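Local coordinates for carbon dioxide concentrating mechanism protein (PDB 4N8F) that probably forms the pentameric vertices of the carboxysome shell, the polyhedral compartment in which RuBisCO is sequestered, at the interface of chains A and B. Numbering follows the deposited sequence. Chains: chain A/B, Carbon dioxide concentrating mechanism protein.

The interface of chains A and B. Residues chain A 1, 57-59, 62; chain B 41, 73-75.
B:Asp75 reaches across to the backbone nitrogens of A:Met1 and A:Arg59 at a subunit interface of the CcmL/EutN-family pentamer. Its carboxylate oxygen OD1 accepts from the amino-terminal N of A:Met1 at 2.6 Å, on the syn side and a little out of plane. The other oxygen, OD2, takes the amide N of A:Arg59, the last residue of strand 54-59, at 2.7 Å; that donor comes from above the carboxylate plane. With chi1 at 64°, CG of B:Asp75 lies between its own backbone N and carbonyl carbon, and the carboxylate is directed into chain A. An alanine in its place would probably leave the A:Met1 terminus without the OD1 carboxylate partner and the A:Arg59 amide without this acceptor. The same terminus is also held by B:Glu41, whose OE2 receives N at 2.8 Å from the anti side; two acidic groups would thus be expected to stabilise a positive charge there. Beside them, the A:Ser58 hydroxyl OG donates to the B:Pro73 carbonyl O at 2.8 Å, and the thioether SD of A:Met1 packs 4.0 Å from CA of B:Ile74. Farther out, a water lies 2.7 Å from B:Asp75 OD2 and also bonds to the A:Val57 carbonyl O. The A:Arg59 guanidinium meets this water at its edge, in plane, through NE, nearly straight at 172°, with NE itself 4.6 Å from B:Asp75 OD2.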
ATOM      1  N   MET A   1      -1.984  11.709   1.603  1.00 33.95           N
ATOM      2  CA  MET A   1      -0.931  12.384   0.765  1.00 33.25           C
ATOM      3  C   MET A   1       0.303  12.704   1.619  1.00 35.52           C
ATOM      4  O   MET A   1       0.221  12.783   2.862  1.00 36.30           O
ATOM      5  CB  MET A   1      -1.452  13.698   0.166  1.00 32.99           C
ATOM      6  CG  MET A   1      -2.561  13.540  -0.884  1.00 32.94           C
ATOM      7  SD  MET A   1      -4.196  13.184  -0.161  1.00 32.49           S
ATOM      8  CE  MET A   1      -4.718  14.809   0.355  1.00 33.13           C
ATOM      9  N   VAL A  57       1.811  14.940  -2.784  1.00 34.65           N
ATOM     10  CA  VAL A  57       1.919  13.841  -3.658  1.00 32.24           C
ATOM     11  C   VAL A  57       0.836  12.853  -3.243  1.00 30.98           C
ATOM     12  O   VAL A  57       0.740  12.527  -2.055  1.00 30.69           O
ATOM     13  CB  VAL A  57       3.215  13.086  -3.462  1.00 35.49           C
ATOM     14  CG1 VAL A  57       3.387  12.014  -4.534  1.00 34.90           C
ATOM     15  CG2 VAL A  57       4.357  14.005  -3.526  1.00 42.17           C
ATOM     16  N   SER A  58       0.121  12.303  -4.224  1.00 29.70           N
ATOM     17  CA  SER A  58      -0.803  11.191  -3.988  1.00 29.77           C
ATOM     18  C   SER A  58      -0.286   9.932  -4.640  1.00 29.13           C
ATOM     19  O   SER A  58       0.255  10.005  -5.725  1.00 28.30           O
ATOM     20  CB  SER A  58      -2.184  11.522  -4.584  1.00 29.91           C
ATOM     21  OG  SER A  58      -2.822  12.525  -3.789  1.00 28.70           O
ATOM     22  N   ARG A  59      -0.477   8.786  -3.981  1.00 29.65           N
ATOM     23  CA  ARG A  59       0.055   7.503  -4.468  1.00 30.08           C
ATOM     24  C   ARG A  59      -1.061   6.538  -4.653  1.00 29.16           C
ATOM     25  O   ARG A  59      -2.181   6.744  -4.133  1.00 27.91           O
ATOM     26  CB  ARG A  59       1.117   6.928  -3.517  1.00 32.00           C
ATOM     27  CG  ARG A  59       2.438   7.763  -3.568  1.00 36.32           C
ATOM     28  CD  ARG A  59       3.426   7.277  -2.522  1.00 40.97           C
ATOM     29  NE  ARG A  59       2.897   7.566  -1.197  1.00 44.30           N
ATOM     30  CZ  ARG A  59       3.266   6.947  -0.078  1.00 52.63           C
ATOM     31  NH1 ARG A  59       4.205   6.001  -0.087  1.00 53.47           N
ATOM     32  NH2 ARG A  59       2.698   7.294   1.078  1.00 54.35           N
ATOM     33  N   ALA A  62      -5.103   6.779  -6.866  1.00 24.82           N
ATOM     34  CA  ALA A  62      -5.323   8.228  -6.926  1.00 24.15           C
ATOM     35  C   ALA A  62      -4.612   8.955  -8.059  1.00 24.38           C
ATOM     36  O   ALA A  62      -5.105   9.934  -8.615  1.00 22.38           O
ATOM     37  CB  ALA A  62      -4.899   8.855  -5.577  1.00 25.57           C
TER
ATOM     38  N   GLU B  41       0.497  12.565   7.942  1.00 44.10           N
ATOM     39  CA  GLU B  41      -0.162  12.395   6.668  1.00 40.26           C
ATOM     40  C   GLU B  41      -0.904  13.712   6.437  1.00 38.52           C
ATOM     41  O   GLU B  41      -1.357  14.359   7.387  1.00 39.35           O
ATOM     42  CB  GLU B  41      -1.171  11.262   6.805  1.00 39.21           C
ATOM     43  CG  GLU B  41      -1.793  10.716   5.523  1.00 37.50           C
ATOM     44  CD  GLU B  41      -0.826   9.847   4.713  1.00 38.17           C
ATOM     45  OE1 GLU B  41       0.016   9.194   5.341  1.00 39.45           O
ATOM     46  OE2 GLU B  41      -0.883   9.862   3.457  1.00 37.11           O
ATOM     47  N   PRO B  73      -8.150  12.993  -6.985  1.00 31.26           N
ATOM     48  CA  PRO B  73      -6.854  12.302  -6.805  1.00 29.46           C
ATOM     49  C   PRO B  73      -6.309  12.446  -5.391  1.00 28.48           C
ATOM     50  O   PRO B  73      -5.263  13.028  -5.168  1.00 29.34           O
ATOM     51  CB  PRO B  73      -5.934  12.993  -7.820  1.00 31.18           C
ATOM     52  CG  PRO B  73      -6.471  14.407  -7.893  1.00 31.49           C
ATOM     53  CD  PRO B  73      -7.996  14.222  -7.793  1.00 31.90           C
ATOM     54  N   ILE B  74      -7.034  11.887  -4.432  1.00 29.44           N
ATOM     55  CA  ILE B  74      -6.642  11.838  -3.068  1.00 27.45           C
ATOM     56  C   ILE B  74      -6.438  10.439  -2.585  1.00 26.94           C
ATOM     57  O   ILE B  74      -7.215   9.528  -2.979  1.00 26.53           O
ATOM     58  CB  ILE B  74      -7.672  12.571  -2.186  1.00 28.10           C
ATOM     59  CG1 ILE B  74      -9.097  11.996  -2.274  1.00 29.07           C
ATOM     60  CG2 ILE B  74      -7.664  14.041  -2.537  1.00 29.16           C
ATOM     61  CD1 ILE B  74     -10.084  12.730  -1.411  1.00 30.38           C
ATOM     62  N   ASP B  75      -5.442  10.257  -1.716  1.00 26.82           N
ATOM     63  CA  ASP B  75      -5.127   8.927  -1.132  1.00 26.40           C
ATOM     64  C   ASP B  75      -5.208   8.837   0.390  1.00 27.77           C
ATOM     65  O   ASP B  75      -4.786   7.839   0.966  1.00 27.43           O
ATOM     66  CB  ASP B  75      -3.747   8.449  -1.629  1.00 27.58           C
ATOM     67  CG  ASP B  75      -2.612   9.335  -1.164  1.00 29.73           C
ATOM     68  OD1 ASP B  75      -2.883  10.275  -0.390  1.00 30.96           O
ATOM     69  OD2 ASP B  75      -1.463   9.023  -1.506  1.00 28.43           O
TER
HETATM   70  O   HOH W   1       1.039   9.727  -0.781  1.00 40.78           O